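Local coordinates for structural polyprotein, VP3 (Israeli acute paralysis virus, PDB 5CDD), which probably serves as a structural protein of the virus shell, VP3 being one capsid piece cut from a longer polyprotein, at residues C60-T73 with D254-V267. Residues are numbered along the deposited sequence; the frame is centred on the assembly and turned at random.
Sequences CGNPAVKHVLTWKT and DNVSIVVWKWAEDV
Val65 lays CG2 over one face of the Trp261 indole, 3.4 Å from the centroid of the six-membered ring and 12° off its normal. This is a CH-pi contact. At the edge of that indole, in its plane, lies the carbonyl carbon of Pro63. Val65 CG1 stands anti to the backbone N (chi1 -177°) and meets Val259 CG1 at 3.7 Å, while CG2 is left for the ring. Pro63 serves two indoles: its CB reaches Trp261 CE3 at 3.6 Å, and its CG lies over the rim of one face of Trp263. At the edge of Trp263, in its plane, Glu265 OE2 takes a weak bond from NE1. Trp71 runs side by side with Val256, and its CB is 3.3 Å from Val256 CG2.

The backbones pair antiparallel, and a classic beta bulge sets Lys66 and His67 opposite the single residue Val260. Lys66 N gives Val260 O a 2.9 Å bond at 166°; Val260 N returns one to His67 O. Glu124 forms salt bridges through OE1 to Lys66 NZ, which also hydrogen-bonds Ser99 OG, and through OE2 to Lys262 NZ, probably offsetting their like charges.

Consistent with the jelly-roll beta-sandwich of picornavirus-like capsid proteins, strand 255-265 lies between strands 64-72 and 132-144, whose Arg140 makes a cation-pi contact with Trp261. Helix 122-127 packs on Cys60 and Ala64, and strand 236-247 of the four-stranded sheet meets Trp71 and Val256.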
# COMPACT_ATOMS: atom_id res chain seq x y z
N CYS B 60 36.00 -29.05 1.29
CA CYS B 60 36.05 -30.45 1.67
C CYS B 60 36.38 -31.35 0.48
O CYS B 60 36.70 -32.52 0.65
CB CYS B 60 34.72 -30.89 2.28
SG CYS B 60 34.31 -30.05 3.81
N GLY B 61 36.27 -30.79 -0.73
CA GLY B 61 36.56 -31.56 -1.93
C GLY B 61 38.03 -31.51 -2.30
O GLY B 61 38.47 -32.19 -3.23
N ASN B 62 38.79 -30.69 -1.58
CA ASN B 62 40.21 -30.55 -1.82
C ASN B 62 40.90 -31.83 -1.35
O ASN B 62 40.85 -32.18 -0.18
CB ASN B 62 40.75 -29.35 -1.04
CG ASN B 62 42.18 -29.02 -1.40
OD1 ASN B 62 43.03 -29.91 -1.48
ND2 ASN B 62 42.47 -27.74 -1.60
N PRO B 63 41.55 -32.55 -2.28
CA PRO B 63 42.24 -33.80 -1.93
C PRO B 63 43.52 -33.59 -1.13
O PRO B 63 44.20 -32.57 -1.28
CB PRO B 63 42.53 -34.42 -3.30
CG PRO B 63 41.46 -33.85 -4.18
CD PRO B 63 41.44 -32.41 -3.74
N ALA B 64 43.84 -34.56 -0.28
CA ALA B 64 45.04 -34.50 0.55
C ALA B 64 45.53 -35.91 0.85
O ALA B 64 44.73 -36.84 0.99
CB ALA B 64 44.76 -33.75 1.84
N VAL B 65 46.85 -36.07 0.94
CA VAL B 65 47.44 -37.38 1.22
C VAL B 65 47.50 -37.66 2.72
O VAL B 65 48.04 -36.87 3.49
CB VAL B 65 48.88 -37.47 0.66
CG1 VAL B 65 49.44 -38.84 0.90
CG2 VAL B 65 48.88 -37.18 -0.81
N LYS B 66 46.94 -38.80 3.12
CA LYS B 66 46.94 -39.20 4.52
C LYS B 66 47.93 -40.33 4.78
O LYS B 66 48.48 -40.45 5.87
CB LYS B 66 45.53 -39.62 4.95
CG LYS B 66 44.53 -38.48 5.07
CD LYS B 66 44.82 -37.58 6.26
CE LYS B 66 44.67 -38.31 7.59
NZ LYS B 66 44.90 -37.42 8.76
N HIS B 67 48.16 -41.17 3.76
CA HIS B 67 49.07 -42.29 3.91
C HIS B 67 49.95 -42.56 2.70
O HIS B 67 49.56 -42.31 1.56
CB HIS B 67 48.28 -43.57 4.21
CG HIS B 67 47.34 -43.45 5.37
ND1 HIS B 67 47.77 -43.17 6.65
CD2 HIS B 67 46.00 -43.56 5.44
CE1 HIS B 67 46.73 -43.11 7.46
NE2 HIS B 67 45.64 -43.35 6.75
N VAL B 68 51.14 -43.08 2.97
CA VAL B 68 52.10 -43.46 1.94
C VAL B 68 52.67 -44.78 2.46
O VAL B 68 53.74 -44.81 3.08
CB VAL B 68 53.25 -42.43 1.79
CG1 VAL B 68 54.22 -42.90 0.72
CG2 VAL B 68 52.68 -41.07 1.41
N LEU B 69 51.94 -45.86 2.22
CA LEU B 69 52.32 -47.19 2.68
C LEU B 69 53.41 -47.85 1.85
O LEU B 69 53.72 -47.42 0.74
CB LEU B 69 51.09 -48.09 2.69
CG LEU B 69 49.83 -47.52 3.34
CD1 LEU B 69 48.66 -48.46 3.08
CD2 LEU B 69 50.04 -47.33 4.84
N THR B 70 54.00 -48.91 2.40
CA THR B 70 55.04 -49.67 1.73
C THR B 70 54.56 -51.10 1.55
O THR B 70 54.30 -51.81 2.52
CB THR B 70 56.36 -49.68 2.53
OG1 THR B 70 56.81 -48.34 2.74
CG2 THR B 70 57.43 -50.46 1.78
N TRP B 71 54.44 -51.53 0.30
CA TRP B 71 54.00 -52.88 -0.00
C TRP B 71 55.20 -53.65 -0.55
O TRP B 71 55.72 -53.34 -1.62
CB TRP B 71 52.86 -52.84 -1.02
CG TRP B 71 52.29 -54.19 -1.36
CD1 TRP B 71 52.39 -55.34 -0.63
CD2 TRP B 71 51.48 -54.51 -2.50
NE1 TRP B 71 51.70 -56.36 -1.24
CE2 TRP B 71 51.13 -55.88 -2.39
CE3 TRP B 71 51.02 -53.78 -3.60
CZ2 TRP B 71 50.34 -56.53 -3.35
CZ3 TRP B 71 50.23 -54.42 -4.55
CH2 TRP B 71 49.90 -55.78 -4.42
N LYS B 72 55.63 -54.65 0.21
CA LYS B 72 56.78 -55.47 -0.17
C LYS B 72 56.36 -56.80 -0.78
O LYS B 72 55.24 -57.26 -0.56
CB LYS B 72 57.64 -55.76 1.06
CG LYS B 72 58.00 -54.54 1.87
CD LYS B 72 58.66 -54.93 3.18
CE LYS B 72 58.92 -53.71 4.04
NZ LYS B 72 59.50 -54.09 5.36
N THR B 73 57.27 -57.40 -1.53
CA THR B 73 56.99 -58.69 -2.14
C THR B 73 56.99 -59.71 -1.00
O THR B 73 56.61 -60.87 -1.18
CB THR B 73 58.07 -59.05 -3.18
OG1 THR B 73 59.35 -59.07 -2.54
CG2 THR B 73 58.08 -58.02 -4.30
N ASP B 254 61.83 -54.15 -4.99
CA ASP B 254 60.98 -55.17 -4.37
C ASP B 254 59.91 -54.45 -3.56
O ASP B 254 59.23 -55.05 -2.72
CB ASP B 254 61.81 -56.07 -3.45
CG ASP B 254 62.47 -55.30 -2.33
OD1 ASP B 254 63.25 -54.37 -2.63
OD2 ASP B 254 62.21 -55.62 -1.15
N ASN B 255 59.76 -53.15 -3.82
CA ASN B 255 58.78 -52.32 -3.14
C ASN B 255 57.90 -51.55 -4.11
O ASN B 255 58.18 -51.46 -5.31
CB ASN B 255 59.47 -51.30 -2.24
CG ASN B 255 59.94 -51.89 -0.94
OD1 ASN B 255 60.47 -51.19 -0.09
ND2 ASN B 255 59.74 -53.19 -0.77
N VAL B 256 56.83 -50.99 -3.56
CA VAL B 256 55.86 -50.19 -4.28
C VAL B 256 55.20 -49.37 -3.18
O VAL B 256 54.90 -49.90 -2.11
CB VAL B 256 54.77 -51.05 -4.96
CG1 VAL B 256 55.37 -51.85 -6.09
CG2 VAL B 256 54.12 -51.98 -3.95
N SER B 257 55.00 -48.09 -3.43
CA SER B 257 54.36 -47.24 -2.43
C SER B 257 52.88 -47.12 -2.75
O SER B 257 52.49 -47.05 -3.91
CB SER B 257 55.01 -45.86 -2.41
OG SER B 257 56.37 -45.95 -2.03
N ILE B 258 52.07 -47.10 -1.70
CA ILE B 258 50.63 -46.96 -1.86
C ILE B 258 50.23 -45.62 -1.25
O ILE B 258 50.25 -45.45 -0.03
CB ILE B 258 49.88 -48.09 -1.15
CG1 ILE B 258 50.36 -49.44 -1.68
CG2 ILE B 258 48.38 -47.94 -1.39
CD1 ILE B 258 49.73 -50.62 -1.01
N VAL B 259 49.87 -44.67 -2.11
CA VAL B 259 49.46 -43.35 -1.66
C VAL B 259 47.94 -43.31 -1.50
O VAL B 259 47.21 -43.81 -2.35
CB VAL B 259 49.89 -42.26 -2.66
CG1 VAL B 259 49.55 -40.89 -2.12
CG2 VAL B 259 51.38 -42.37 -2.92
N VAL B 260 47.48 -42.72 -0.40
CA VAL B 260 46.05 -42.62 -0.14
C VAL B 260 45.60 -41.17 0.04
O VAL B 260 46.08 -40.47 0.94
CB VAL B 260 45.67 -43.41 1.13
CG1 VAL B 260 44.16 -43.33 1.35
CG2 VAL B 260 46.11 -44.85 0.99
N TRP B 261 44.69 -40.73 -0.82
CA TRP B 261 44.15 -39.37 -0.75
C TRP B 261 42.77 -39.41 -0.10
O TRP B 261 42.04 -40.39 -0.25
CB TRP B 261 44.04 -38.77 -2.15
CG TRP B 261 45.36 -38.59 -2.85
CD1 TRP B 261 46.15 -39.57 -3.37
CD2 TRP B 261 46.03 -37.35 -3.11
NE1 TRP B 261 47.27 -39.02 -3.94
CE2 TRP B 261 47.22 -37.66 -3.79
CE3 TRP B 261 45.74 -36.01 -2.82
CZ2 TRP B 261 48.13 -36.67 -4.20
CZ3 TRP B 261 46.63 -35.03 -3.23
CH2 TRP B 261 47.82 -35.37 -3.91
N LYS B 262 42.42 -38.34 0.60
CA LYS B 262 41.13 -38.27 1.27
C LYS B 262 40.41 -36.94 1.07
O LYS B 262 41.04 -35.88 1.07
CB LYS B 262 41.31 -38.53 2.77
CG LYS B 262 40.04 -38.40 3.59
CD LYS B 262 40.30 -38.59 5.08
CE LYS B 262 39.02 -38.45 5.89
NZ LYS B 262 39.23 -38.70 7.34
N TRP B 263 39.10 -37.01 0.90
CA TRP B 263 38.26 -35.83 0.72
C TRP B 263 36.80 -36.26 0.82
O TRP B 263 36.50 -37.45 0.80
CB TRP B 263 38.56 -35.14 -0.62
CG TRP B 263 37.98 -35.80 -1.83
CD1 TRP B 263 36.74 -35.60 -2.37
CD2 TRP B 263 38.62 -36.78 -2.67
NE1 TRP B 263 36.57 -36.38 -3.48
CE2 TRP B 263 37.70 -37.12 -3.69
CE3 TRP B 263 39.87 -37.40 -2.65
CZ2 TRP B 263 38.00 -38.05 -4.68
CZ3 TRP B 263 40.17 -38.33 -3.64
CH2 TRP B 263 39.24 -38.65 -4.64
N ALA B 264 35.89 -35.30 0.95
CA ALA B 264 34.47 -35.62 1.08
C ALA B 264 33.57 -34.95 0.05
O ALA B 264 33.93 -33.94 -0.55
CB ALA B 264 34.00 -35.27 2.49
N GLU B 265 32.38 -35.52 -0.13
CA GLU B 265 31.40 -34.99 -1.07
C GLU B 265 30.02 -35.14 -0.44
O GLU B 265 29.84 -35.92 0.49
CB GLU B 265 31.46 -35.76 -2.39
CG GLU B 265 32.86 -35.93 -2.93
CD GLU B 265 32.88 -36.51 -4.33
OE1 GLU B 265 32.05 -37.40 -4.62
OE2 GLU B 265 33.73 -36.09 -5.14
N ASP B 266 29.05 -34.38 -0.96
CA ASP B 266 27.69 -34.42 -0.43
C ASP B 266 27.78 -34.16 1.07
O ASP B 266 27.15 -34.86 1.87
CB ASP B 266 27.05 -35.78 -0.70
CG ASP B 266 27.05 -36.14 -2.18
OD1 ASP B 266 26.58 -35.31 -2.99
OD2 ASP B 266 27.53 -37.25 -2.52
N VAL B 267 28.57 -33.16 1.43
CA VAL B 267 28.79 -32.80 2.82
C VAL B 267 27.69 -31.93 3.42
O VAL B 267 27.14 -31.06 2.77
CB VAL B 267 30.13 -32.05 2.98
CG1 VAL B 267 30.35 -31.69 4.44
CG2 VAL B 267 31.27 -32.90 2.46